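Local coordinates for 3-ketosteroid-delta4-5alpha-dehydrogenase (Rhodococcus jostii, PDB 4AT2), which probably uses its bound FAD to introduce the delta4 double bond into 3-ketosteroids, a step in bacterial steroid catabolism, at residues T309-I320 against S340-F349; W76-I87 against T195-K206. All blocks are in the same frame, centred on the assembly; numbering follows the deposited sequence.

Contact 1: T309-I320 against S340-F349; sequences TEVAFVCDPQLI and SGRIGQMTLF. With ASD (4-androstene-3-17-dione), chain B.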
loop_
_atom_site.group_PDB
_atom_site.type_symbol
_atom_site.label_atom_id
_atom_site.label_comp_id
_atom_site.label_asym_id
_atom_site.label_seq_id
_atom_site.Cartn_x
_atom_site.Cartn_y
_atom_site.Cartn_z
ATOM N N THR A 309 3.345 -4.766 5.170
ATOM C CA THR A 309 3.199 -5.153 6.577
ATOM C C THR A 309 3.180 -6.661 6.770
ATOM O O THR A 309 2.418 -7.370 6.102
ATOM C CB THR A 309 1.892 -4.610 7.197
ATOM O OG1 THR A 309 0.777 -5.102 6.448
ATOM C CG2 THR A 309 1.858 -3.093 7.157
ATOM N N GLU A 310 4.005 -7.131 7.705
ATOM C CA GLU A 310 3.867 -8.479 8.235
ATOM C C GLU A 310 2.535 -8.539 8.982
ATOM O O GLU A 310 2.139 -7.553 9.621
ATOM C CB GLU A 310 5.023 -8.792 9.190
ATOM C CG GLU A 310 4.959 -10.184 9.825
ATOM C CD GLU A 310 4.106 -10.299 11.095
ATOM O OE1 GLU A 310 3.715 -9.280 11.710
ATOM O OE2 GLU A 310 3.819 -11.445 11.511
ATOM N N VAL A 311 1.846 -9.678 8.909
ATOM C CA VAL A 311 0.567 -9.849 9.610
ATOM C C VAL A 311 0.515 -11.238 10.229
ATOM O O VAL A 311 0.573 -12.235 9.517
ATOM C CB VAL A 311 -0.651 -9.661 8.675
ATOM C CG1 VAL A 311 -1.935 -9.729 9.488
ATOM C CG2 VAL A 311 -0.585 -8.334 7.911
ATOM N N ALA A 312 0.404 -11.296 11.550
ATOM C CA ALA A 312 0.269 -12.559 12.270
ATOM C C ALA A 312 -1.212 -12.842 12.491
ATOM O O ALA A 312 -2.036 -11.948 12.368
ATOM C CB ALA A 312 1.004 -12.489 13.596
ATOM N N PHE A 313 -1.532 -14.089 12.824
ATOM C CA PHE A 313 -2.910 -14.544 12.972
ATOM C C PHE A 313 -2.890 -15.404 14.222
ATOM O O PHE A 313 -2.293 -16.481 14.216
ATOM C CB PHE A 313 -3.271 -15.367 11.724
ATOM C CG PHE A 313 -4.711 -15.798 11.642
ATOM C CD1 PHE A 313 -5.740 -14.859 11.574
ATOM C CD2 PHE A 313 -5.037 -17.154 11.557
ATOM C CE1 PHE A 313 -7.066 -15.262 11.458
ATOM C CE2 PHE A 313 -6.358 -17.564 11.448
ATOM C CZ PHE A 313 -7.375 -16.619 11.390
ATOM N N VAL A 314 -3.496 -14.918 15.308
ATOM C CA VAL A 314 -3.225 -15.496 16.630
ATOM C C VAL A 314 -4.097 -16.706 16.975
ATOM O O VAL A 314 -4.872 -16.712 17.930
ATOM C CB VAL A 314 -3.191 -14.442 17.764
ATOM C CG1 VAL A 314 -1.936 -13.576 17.640
ATOM C CG2 VAL A 314 -4.462 -13.603 17.780
ATOM N N CYS A 315 -3.942 -17.744 16.171
ATOM C CA CYS A 315 -4.573 -19.024 16.415
ATOM C C CYS A 315 -3.534 -20.094 16.095
ATOM O O CYS A 315 -2.669 -19.889 15.244
ATOM C CB CYS A 315 -5.819 -19.172 15.538
ATOM S SG CYS A 315 -6.752 -20.694 15.836
ATOM N N ASP A 316 -3.595 -21.229 16.778
ATOM C CA ASP A 316 -2.565 -22.230 16.593
ATOM C C ASP A 316 -2.684 -22.939 15.234
ATOM O O ASP A 316 -3.769 -23.397 14.870
ATOM C CB ASP A 316 -2.609 -23.273 17.704
ATOM C CG ASP A 316 -1.418 -24.172 17.657
ATOM O OD1 ASP A 316 -0.328 -23.694 18.029
ATOM O OD2 ASP A 316 -1.555 -25.332 17.205
ATOM N N PRO A 317 -1.568 -23.051 14.496
ATOM C CA PRO A 317 -1.631 -23.700 13.181
ATOM C C PRO A 317 -2.049 -25.172 13.178
ATOM O O PRO A 317 -2.555 -25.653 12.164
ATOM C CB PRO A 317 -0.198 -23.526 12.645
ATOM C CG PRO A 317 0.262 -22.250 13.284
ATOM C CD PRO A 317 -0.263 -22.384 14.698
ATOM N N GLN A 318 -1.853 -25.892 14.283
ATOM C CA GLN A 318 -2.264 -27.297 14.317
ATOM C C GLN A 318 -3.789 -27.441 14.315
ATOM O O GLN A 318 -4.310 -28.461 13.876
ATOM C CB GLN A 318 -1.657 -28.027 15.524
ATOM C CG GLN A 318 -0.124 -28.110 15.484
ATOM C CD GLN A 318 0.403 -29.365 14.804
ATOM O OE1 GLN A 318 -0.169 -29.850 13.832
ATOM N NE2 GLN A 318 1.505 -29.903 15.330
ATOM N N LEU A 319 -4.493 -26.425 14.813
ATOM C CA LEU A 319 -5.960 -26.388 14.700
ATOM C C LEU A 319 -6.363 -25.988 13.282
ATOM O O LEU A 319 -7.201 -26.656 12.645
ATOM C CB LEU A 319 -6.573 -25.410 15.707
ATOM C CG LEU A 319 -6.397 -25.793 17.181
ATOM C CD1 LEU A 319 -6.861 -24.646 18.063
ATOM C CD2 LEU A 319 -7.161 -27.063 17.497
ATOM N N ILE A 320 -5.767 -24.897 12.801
ATOM C CA ILE A 320 -6.114 -24.333 11.491
ATOM C C ILE A 320 -6.035 -25.398 10.393
ATOM O O ILE A 320 -6.950 -25.534 9.572
ATOM C CB ILE A 320 -5.205 -23.121 11.139
ATOM C CG1 ILE A 320 -5.419 -21.975 12.139
ATOM C CG2 ILE A 320 -5.467 -22.612 9.727
ATOM C CD1 ILE A 320 -4.400 -20.863 12.015
ATOM N N SER A 340 1.060 -19.455 8.382
ATOM C CA SER A 340 -0.007 -18.738 9.081
ATOM C C SER A 340 0.101 -17.206 8.955
ATOM O O SER A 340 -0.897 -16.508 9.088
ATOM C CB SER A 340 -0.170 -19.244 10.517
ATOM O OG SER A 340 -0.812 -20.523 10.504
ATOM N N GLY A 341 1.305 -16.704 8.646
ATOM C CA GLY A 341 1.488 -15.292 8.293
ATOM C C GLY A 341 0.790 -14.921 6.993
ATOM O O GLY A 341 0.255 -13.826 6.861
ATOM N N ARG A 342 0.813 -15.841 6.025
ATOM C CA ARG A 342 0.109 -15.639 4.769
ATOM C C ARG A 342 -1.390 -15.690 5.031
ATOM O O ARG A 342 -2.141 -14.875 4.502
ATOM C CB ARG A 342 0.528 -16.696 3.738
ATOM C CG ARG A 342 -0.160 -16.534 2.393
ATOM C CD ARG A 342 0.543 -17.324 1.288
ATOM N NE ARG A 342 -0.267 -17.247 0.082
ATOM C CZ ARG A 342 -0.216 -16.252 -0.799
ATOM N NH1 ARG A 342 0.642 -15.248 -0.640
ATOM N NH2 ARG A 342 -1.029 -16.273 -1.849
ATOM N N ILE A 343 -1.824 -16.622 5.879
ATOM C CA ILE A 343 -3.231 -16.639 6.312
ATOM C C ILE A 343 -3.627 -15.283 6.921
ATOM O O ILE A 343 -4.699 -14.740 6.612
ATOM C CB ILE A 343 -3.511 -17.801 7.298
ATOM C CG1 ILE A 343 -3.373 -19.146 6.553
ATOM C CG2 ILE A 343 -4.907 -17.655 7.904
ATOM C CD1 ILE A 343 -3.468 -20.380 7.434
ATOM N N GLY A 344 -2.751 -14.737 7.762
ATOM C CA GLY A 344 -2.963 -13.422 8.382
ATOM C C GLY A 344 -3.131 -12.329 7.342
ATOM O O GLY A 344 -4.087 -11.547 7.405
ATOM N N GLN A 345 -2.208 -12.266 6.379
ATOM C CA GLN A 345 -2.297 -11.254 5.319
ATOM C C GLN A 345 -3.562 -11.438 4.488
ATOM O O GLN A 345 -4.246 -10.468 4.192
ATOM C CB GLN A 345 -1.076 -11.307 4.394
ATOM C CG GLN A 345 0.180 -10.692 5.001
ATOM C CD GLN A 345 1.224 -10.364 3.939
ATOM O OE1 GLN A 345 1.191 -10.911 2.819
ATOM N NE2 GLN A 345 2.153 -9.465 4.281
ATOM N N MET A 346 -3.884 -12.674 4.107
ATOM C CA MET A 346 -5.074 -12.862 3.275
ATOM C C MET A 346 -6.330 -12.434 4.034
ATOM O O MET A 346 -7.247 -11.826 3.466
ATOM C CB MET A 346 -5.209 -14.313 2.808
ATOM C CG MET A 346 -4.052 -14.856 1.988
ATOM S SD MET A 346 -3.681 -13.940 0.473
ATOM C CE MET A 346 -2.315 -12.893 0.990
ATOM N N THR A 347 -6.363 -12.757 5.320
ATOM C CA THR A 347 -7.521 -12.451 6.157
ATOM C C THR A 347 -7.703 -10.941 6.328
ATOM O O THR A 347 -8.776 -10.409 6.057
ATOM C CB THR A 347 -7.427 -13.163 7.523
ATOM O OG1 THR A 347 -7.316 -14.579 7.297
ATOM C CG2 THR A 347 -8.681 -12.881 8.375
ATOM N N LEU A 348 -6.646 -10.264 6.765
ATOM C CA LEU A 348 -6.713 -8.825 6.991
ATOM C C LEU A 348 -6.871 -8.054 5.693
ATOM O O LEU A 348 -7.712 -7.164 5.603
ATOM C CB LEU A 348 -5.459 -8.331 7.720
ATOM C CG LEU A 348 -5.375 -6.816 7.955
ATOM C CD1 LEU A 348 -6.502 -6.362 8.879
ATOM C CD2 LEU A 348 -4.025 -6.497 8.569
ATOM N N PHE A 349 -6.069 -8.403 4.687
ATOM C CA PHE A 349 -6.047 -7.616 3.453
ATOM C C PHE A 349 -7.308 -7.836 2.626
ATOM O O PHE A 349 -7.887 -6.873 2.095
ATOM C CB PHE A 349 -4.844 -7.967 2.555
ATOM C CG PHE A 349 -3.479 -7.650 3.135
ATOM C CD1 PHE A 349 -3.313 -6.917 4.314
ATOM C CD2 PHE A 349 -2.345 -8.072 2.444
ATOM C CE1 PHE A 349 -2.035 -6.645 4.796
ATOM C CE2 PHE A 349 -1.066 -7.810 2.926
ATOM C CZ PHE A 349 -0.913 -7.092 4.102
HETATM C C1 ASD B . 6.550 -12.766 13.609
HETATM C C10 ASD B . 6.083 -14.207 13.883
HETATM C C11 ASD B . 4.084 -13.362 15.289
HETATM C C12 ASD B . 3.243 -13.428 16.587
HETATM C C13 ASD B . 3.012 -14.877 17.004
HETATM C C14 ASD B . 4.366 -15.571 17.133
HETATM C C15 ASD B . 4.102 -16.836 17.964
HETATM C C16 ASD B . 3.104 -16.362 19.034
HETATM C C17 ASD B . 2.507 -15.118 18.395
HETATM C C18 ASD B . 1.995 -15.567 16.087
HETATM C C19 ASD B . 5.164 -14.677 12.753
HETATM C C2 ASD B . 7.433 -12.611 12.352
HETATM C C3 ASD B . 8.472 -13.707 12.245
HETATM C C4 ASD B . 8.398 -14.867 13.168
HETATM C C5 ASD B . 7.284 -15.139 13.888
HETATM C C6 ASD B . 7.249 -16.450 14.664
HETATM C C7 ASD B . 6.517 -16.318 15.999
HETATM C C8 ASD B . 5.146 -15.670 15.811
HETATM C C9 ASD B . 5.357 -14.239 15.253
HETATM O O1 ASD B . 9.385 -13.624 11.424
HETATM O O2 ASD B . 1.683 -14.396 18.942
HETATM O O HOH W 1 2.608 -12.127 7.440
#

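Contact 2: W76-I87 against T195-K206; sequences WGGATALAGGFI and TGEKGGGYMLMK. Unlike the reference sequence in segment 76-87: T80 (reference Ala). With FAD (flavin-adenine dinucleotide), chain D.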
loop_
_atom_site.group_PDB
_atom_site.type_symbol
_atom_site.label_atom_id
_atom_site.label_comp_id
_atom_site.label_asym_id
_atom_site.label_seq_id
_atom_site.Cartn_x
_atom_site.Cartn_y
_atom_site.Cartn_z
ATOM N N TRP A 76 21.767 -3.870 24.747
ATOM C CA TRP A 76 21.643 -4.349 23.367
ATOM C C TRP A 76 20.523 -5.329 23.186
ATOM O O TRP A 76 19.989 -5.868 24.156
ATOM C CB TRP A 76 22.959 -4.936 22.860
ATOM C CG TRP A 76 23.559 -6.023 23.728
ATOM C CD1 TRP A 76 24.594 -5.890 24.649
ATOM C CD2 TRP A 76 23.199 -7.451 23.765
ATOM N NE1 TRP A 76 24.889 -7.094 25.236
ATOM C CE2 TRP A 76 24.094 -8.074 24.749
ATOM C CE3 TRP A 76 22.269 -8.248 23.102
ATOM C CZ2 TRP A 76 24.034 -9.431 25.048
ATOM C CZ3 TRP A 76 22.219 -9.617 23.412
ATOM C CH2 TRP A 76 23.080 -10.191 24.369
ATOM N N GLY A 77 20.136 -5.552 21.932
ATOM C CA GLY A 77 19.185 -6.608 21.608
ATOM C C GLY A 77 18.004 -6.169 20.765
ATOM O O GLY A 77 17.650 -6.851 19.794
ATOM N N GLY A 78 17.389 -5.047 21.146
ATOM C CA GLY A 78 16.203 -4.513 20.454
ATOM C C GLY A 78 15.096 -5.544 20.322
ATOM O O GLY A 78 14.931 -6.407 21.190
ATOM N N ALA A 79 14.337 -5.454 19.234
ATOM C CA ALA A 79 13.321 -6.454 18.897
ATOM C C ALA A 79 13.963 -7.800 18.587
ATOM O O ALA A 79 13.349 -8.850 18.784
ATOM C CB ALA A 79 12.496 -5.989 17.701
ATOM N N THR A 80 15.202 -7.776 18.098
ATOM C CA THR A 80 15.871 -9.017 17.712
ATOM C C THR A 80 15.960 -10.027 18.867
ATOM O O THR A 80 15.685 -11.214 18.681
ATOM C CB THR A 80 17.273 -8.740 17.122
ATOM O OG1 THR A 80 17.143 -7.871 15.981
ATOM C CG2 THR A 80 17.943 -10.038 16.696
ATOM N N ALA A 81 16.353 -9.551 20.049
ATOM C CA ALA A 81 16.529 -10.428 21.206
ATOM C C ALA A 81 15.203 -11.044 21.690
ATOM O O ALA A 81 15.199 -12.037 22.427
ATOM C CB ALA A 81 17.227 -9.670 22.337
ATOM N N LEU A 82 14.084 -10.461 21.258
ATOM C CA LEU A 82 12.741 -10.950 21.618
ATOM C C LEU A 82 12.088 -11.814 20.527
ATOM O O LEU A 82 11.010 -12.392 20.739
ATOM C CB LEU A 82 11.830 -9.767 21.969
ATOM C CG LEU A 82 12.376 -8.660 22.885
ATOM C CD1 LEU A 82 11.386 -7.513 23.006
ATOM C CD2 LEU A 82 12.735 -9.194 24.265
ATOM N N ALA A 83 12.753 -11.922 19.375
ATOM C CA ALA A 83 12.225 -12.632 18.206
ATOM C C ALA A 83 12.270 -14.149 18.355
ATOM O O ALA A 83 13.032 -14.674 19.170
ATOM C CB ALA A 83 12.998 -12.215 16.959
ATOM N N GLY A 84 11.476 -14.839 17.537
ATOM C CA GLY A 84 11.456 -16.315 17.477
ATOM C C GLY A 84 12.788 -16.912 17.047
ATOM O O GLY A 84 13.139 -18.046 17.415
ATOM N N GLY A 85 13.544 -16.131 16.290
ATOM C CA GLY A 85 14.890 -16.510 15.896
ATOM C C GLY A 85 15.016 -17.057 14.493
ATOM O O GLY A 85 16.115 -17.443 14.090
ATOM N N PHE A 86 13.918 -17.079 13.731
ATOM C CA PHE A 86 14.002 -17.503 12.327
ATOM C C PHE A 86 14.937 -16.575 11.571
ATOM O O PHE A 86 14.883 -15.349 11.730
ATOM C CB PHE A 86 12.644 -17.423 11.631
ATOM C CG PHE A 86 11.713 -18.545 11.956
ATOM C CD1 PHE A 86 11.768 -19.740 11.253
ATOM C CD2 PHE A 86 10.729 -18.375 12.919
ATOM C CE1 PHE A 86 10.876 -20.772 11.534
ATOM C CE2 PHE A 86 9.833 -19.400 13.206
ATOM C CZ PHE A 86 9.913 -20.600 12.512
ATOM N N ILE A 87 15.772 -17.166 10.724
ATOM C CA ILE A 87 16.630 -16.425 9.809
ATOM C C ILE A 87 16.413 -17.089 8.449
ATOM O O ILE A 87 16.639 -18.294 8.312
ATOM C CB ILE A 87 18.122 -16.515 10.213
ATOM C CG1 ILE A 87 18.311 -16.272 11.719
ATOM C CG2 ILE A 87 18.943 -15.519 9.393
ATOM C CD1 ILE A 87 19.730 -16.517 12.210
ATOM N N THR A 195 9.339 -16.221 23.064
ATOM C CA THR A 195 9.102 -15.122 22.123
ATOM C C THR A 195 8.404 -13.956 22.835
ATOM O O THR A 195 7.396 -14.147 23.524
ATOM C CB THR A 195 8.291 -15.604 20.894
ATOM O OG1 THR A 195 8.986 -16.683 20.255
ATOM C CG2 THR A 195 8.096 -14.485 19.879
ATOM N N GLY A 196 8.973 -12.758 22.688
ATOM C CA GLY A 196 8.451 -11.559 23.349
ATOM C C GLY A 196 9.165 -11.179 24.638
ATOM O O GLY A 196 8.953 -10.084 25.166
ATOM N N GLU A 197 10.012 -12.078 25.141
ATOM C CA GLU A 197 10.733 -11.866 26.408
ATOM C C GLU A 197 12.239 -12.094 26.237
ATOM O O GLU A 197 13.061 -11.265 26.646
ATOM C CB GLU A 197 10.170 -12.793 27.498
ATOM C CG GLU A 197 11.009 -12.873 28.769
ATOM C CD GLU A 197 10.691 -14.097 29.613
ATOM O OE1 GLU A 197 9.570 -14.172 30.168
ATOM O OE2 GLU A 197 11.568 -14.983 29.727
ATOM N N LYS A 198 12.573 -13.236 25.645
ATOM C CA LYS A 198 13.942 -13.645 25.351
ATOM C C LYS A 198 13.761 -14.846 24.431
ATOM O O LYS A 198 13.810 -16.001 24.872
ATOM C CB LYS A 198 14.687 -14.029 26.638
ATOM C CG LYS A 198 16.171 -14.334 26.472
ATOM C CD LYS A 198 16.830 -14.458 27.839
ATOM C CE LYS A 198 18.148 -15.209 27.769
ATOM N NZ LYS A 198 18.800 -15.274 29.109
ATOM N N GLY A 199 13.510 -14.560 23.156
ATOM C CA GLY A 199 13.206 -15.604 22.183
ATOM C C GLY A 199 14.458 -16.189 21.568
ATOM O O GLY A 199 15.575 -15.854 21.983
ATOM N N GLY A 200 14.269 -17.052 20.568
ATOM C CA GLY A 200 15.380 -17.660 19.838
ATOM C C GLY A 200 16.298 -16.613 19.234
ATOM O O GLY A 200 17.476 -16.878 18.991
ATOM N N GLY A 201 15.755 -15.419 19.003
ATOM C CA GLY A 201 16.531 -14.299 18.474
ATOM C C GLY A 201 17.677 -13.889 19.381
ATOM O O GLY A 201 18.682 -13.349 18.915
ATOM N N TYR A 202 17.529 -14.147 20.682
ATOM C CA TYR A 202 18.604 -13.887 21.639
ATOM C C TYR A 202 19.876 -14.681 21.322
ATOM O O TYR A 202 20.983 -14.176 21.509
ATOM C CB TYR A 202 18.136 -14.174 23.073
ATOM C CG TYR A 202 19.219 -13.991 24.104
ATOM C CD1 TYR A 202 19.533 -12.722 24.595
ATOM C CD2 TYR A 202 19.944 -15.084 24.578
ATOM C CE1 TYR A 202 20.531 -12.548 25.545
ATOM C CE2 TYR A 202 20.946 -14.919 25.522
ATOM C CZ TYR A 202 21.233 -13.650 25.995
ATOM O OH TYR A 202 22.232 -13.490 26.932
ATOM N N MET A 203 19.718 -15.918 20.852
ATOM C CA MET A 203 20.884 -16.743 20.517
ATOM C C MET A 203 21.450 -16.456 19.129
ATOM O O MET A 203 22.458 -17.044 18.736
ATOM C CB MET A 203 20.623 -18.244 20.730
ATOM C CG MET A 203 20.891 -18.714 22.158
ATOM S SD MET A 203 22.498 -18.231 22.840
ATOM C CE MET A 203 23.607 -19.053 21.693
ATOM N N LEU A 204 20.802 -15.553 18.393
ATOM C CA LEU A 204 21.450 -14.920 17.257
ATOM C C LEU A 204 22.269 -13.732 17.767
ATOM O O LEU A 204 23.449 -13.604 17.435
ATOM C CB LEU A 204 20.429 -14.469 16.210
ATOM C CG LEU A 204 20.922 -13.587 15.057
ATOM C CD1 LEU A 204 22.021 -14.258 14.236
ATOM C CD2 LEU A 204 19.750 -13.197 14.170
ATOM N N MET A 205 21.646 -12.888 18.590
ATOM C CA MET A 205 22.286 -11.662 19.083
ATOM C C MET A 205 23.524 -11.886 19.947
ATOM O O MET A 205 24.543 -11.228 19.750
ATOM C CB MET A 205 21.297 -10.815 19.889
ATOM C CG MET A 205 20.382 -9.934 19.068
ATOM S SD MET A 205 21.227 -8.831 17.908
ATOM C CE MET A 205 22.019 -7.658 18.986
ATOM N N LYS A 206 23.420 -12.787 20.925
ATOM C CA LYS A 206 24.474 -12.963 21.932
ATOM C C LYS A 206 25.849 -13.303 21.324
ATOM O O LYS A 206 26.825 -12.605 21.618
ATOM C CB LYS A 206 24.045 -13.984 23.001
ATOM C CG LYS A 206 25.061 -14.189 24.113
ATOM C CD LYS A 206 24.517 -15.182 25.125
ATOM C CE LYS A 206 25.360 -15.220 26.390
ATOM N NZ LYS A 206 26.290 -16.380 26.375
HETATM P PA FAD D . 16.055 -3.980 16.411
HETATM O O1A FAD D . 16.573 -5.355 16.572
HETATM O O2A FAD D . 14.832 -3.593 17.130
HETATM O O5B FAD D . 17.228 -2.965 16.809
HETATM C C5B FAD D . 17.044 -1.549 16.701
HETATM C C4B FAD D . 17.750 -0.873 17.889
HETATM O O4B FAD D . 17.665 0.543 17.623
HETATM C C3B FAD D . 16.967 -1.131 19.184
HETATM O O3B FAD D . 17.875 -1.635 20.195
HETATM C C2B FAD D . 16.394 0.243 19.548
HETATM O O2B FAD D . 16.336 0.409 20.989
HETATM C C1B FAD D . 17.411 1.188 18.911
HETATM N N9A FAD D . 16.880 2.537 18.618
HETATM C C8A FAD D . 15.641 2.894 18.255
HETATM N N7A FAD D . 15.622 4.214 18.086
HETATM C C5A FAD D . 16.858 4.690 18.331
HETATM C C6A FAD D . 17.413 5.927 18.315
HETATM N N6A FAD D . 16.655 6.973 17.987
HETATM N N1A FAD D . 18.707 6.128 18.618
HETATM C C2A FAD D . 19.520 5.053 18.947
HETATM N N3A FAD D . 18.941 3.786 18.965
HETATM C C4A FAD D . 17.625 3.642 18.658
HETATM N N1 FAD D . 11.726 -11.528 12.343
HETATM C C2 FAD D . 12.435 -12.589 11.809
HETATM O O2 FAD D . 13.041 -12.432 10.757
HETATM N N3 FAD D . 12.461 -13.826 12.469
HETATM C C4 FAD D . 11.738 -14.008 13.650
HETATM O O4 FAD D . 11.771 -15.115 14.195
HETATM C C4X FAD D . 11.015 -12.936 14.186
HETATM N N5 FAD D . 10.284 -13.083 15.318
HETATM C C5X FAD D . 9.420 -12.115 15.680
HETATM C C6 FAD D . 8.480 -12.351 16.688
HETATM C C7 FAD D . 7.590 -11.349 17.084
HETATM C C7M FAD D . 6.665 -11.643 18.105
HETATM C C8 FAD D . 7.630 -10.088 16.453
HETATM C C8M FAD D . 6.767 -9.030 16.806
HETATM C C9 FAD D . 8.578 -9.852 15.455
HETATM C C9A FAD D . 9.458 -10.867 15.049
HETATM N N10 FAD D . 10.357 -10.656 14.057
HETATM C C10 FAD D . 11.013 -11.702 13.534
HETATM C "C1'" FAD D . 10.712 -9.298 13.569
HETATM C "C2'" FAD D . 12.112 -8.915 14.071
HETATM O "O2'" FAD D . 12.101 -9.112 15.487
HETATM C "C3'" FAD D . 12.433 -7.446 13.753
HETATM O "O3'" FAD D . 11.866 -7.029 12.499
HETATM C "C4'" FAD D . 13.957 -7.244 13.728
HETATM O "O4'" FAD D . 14.486 -7.670 14.992
HETATM C "C5'" FAD D . 14.304 -5.770 13.502
HETATM O "O5'" FAD D . 15.736 -5.651 13.404
HETATM P P FAD D . 16.432 -4.199 13.493
HETATM O O1P FAD D . 15.921 -3.321 12.435
HETATM O O2P FAD D . 17.909 -4.422 13.640
HETATM O O3P FAD D . 15.758 -3.594 14.848
#

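Contact 1: T309-I320 against S340-F349
F313 and I343 meet because each sends the touching group anti to its own backbone N: F313 its ring, at chi1 -174°, and I343 its methyl CG2. CG2 of I343 then lies over one face of the F313 ring, 4.0 Å from the ring centroid. This is strand-on-helix packing. Strand 309-313 belongs to a small antiparallel sheet and crosses helix 340-349 almost at a right angle, 102°. V311 and F313 point to the helix. The alternate residues E310 and A312 turn the other way and line the pocket of 4-androstene-3,17-dione, with A312 CB 3.6 Å from steroid C11. V311 CG1 rests on the G344 carbonyl. V311 CG2 fits among Q345 CG, L348 CD2 and F349 CE1. G344 lies so close to the strand that a CB there would clash with V311 O. G341 CA makes a CA-H...O contact of 3.4 Å to V311 O. A water accepts from V311 N and donates to G341 O, bridging strand and helix. At the far end P317 CG meets S340 OG. Outside the pair, V311 and L348 both touch T444 of strand 444-452. At the start of the strand, T309 OG1 sits at the edge of the F349 ring, 3.5 Å from F349 CZ. The Q345 chain, extended beyond CG, passes V311 at a slant and reaches T309 with NE2, which also binds G484 O. The bond to T309 is bent: Q345 NE2 donates to T309 O at 2.8 Å, with an N-H...O angle of 142°.

Contact 2: W76-I87 against T195-K206
W76 and Y202 lie with their planes only 18° from parallel, but the rings are displaced, with little of one over the other; W76 CH2 meets Y202 CE1 at 3.7 Å. K198 CE lies over one face of Y202 and K206 CB over the opposite face, both toward the rim. A81 CB sits at the edge. W76 CZ3 also touches M205 CB. The M205 chain is bent at chi2 (-54°) and chi3 (-70°), which lays CG and SD across T80 CG2 and takes CE back to G77. M205 CG to T80 CG2 is tight, at 3.4 Å. With an alanine at M205, CG, SD and CE would be gone, which is likely to open a gap beside T80 CG2. I87 CD1 and L204 CD1 meet tip to tip. Between these side chains the backbones join directly. G196 N gives L82 O a nearly straight bond of 2.8 Å, in the carbonyl plane and on a lone pair. G201 N meets A83 O from above its carbonyl plane, and G199 N reaches A81 O. A CB on G199, G200 or G201 would clash with the facing carbonyls. The other side of 76-87 holds FAD: T80 OG1 donates to phosphate O1A at 2.6 Å and accepts from O4', while G84 N donates to flavin N5 at 3.1 Å. Such a glycine-rich loop, running from pyrophosphate to isoalloxazine, is consistent with the FAD site of a Rossmann-type flavoprotein.

Contact 1 is buried almost throughout, whereas contact 2 is partly buried, with E197 and K198 out at the surface. They share no helix or strand, and their nearest atoms are about 10 Å apart. Contact 1 joins regular elements through apolar side chains and a single direct hydrogen bond. Contact 2 joins mostly loops, and three backbone bonds from glycine N-H groups to the carbonyls of 81-83 do much of the work. Their ligands differ too: 309-320 lines the steroid pocket, while 76-87 grips the cofactor. The two sites adjoin, since T195 of contact 2 lies about 5 Å from the steroid and E310 of contact 1 about 6 Å from FAD, both measured from the side chain.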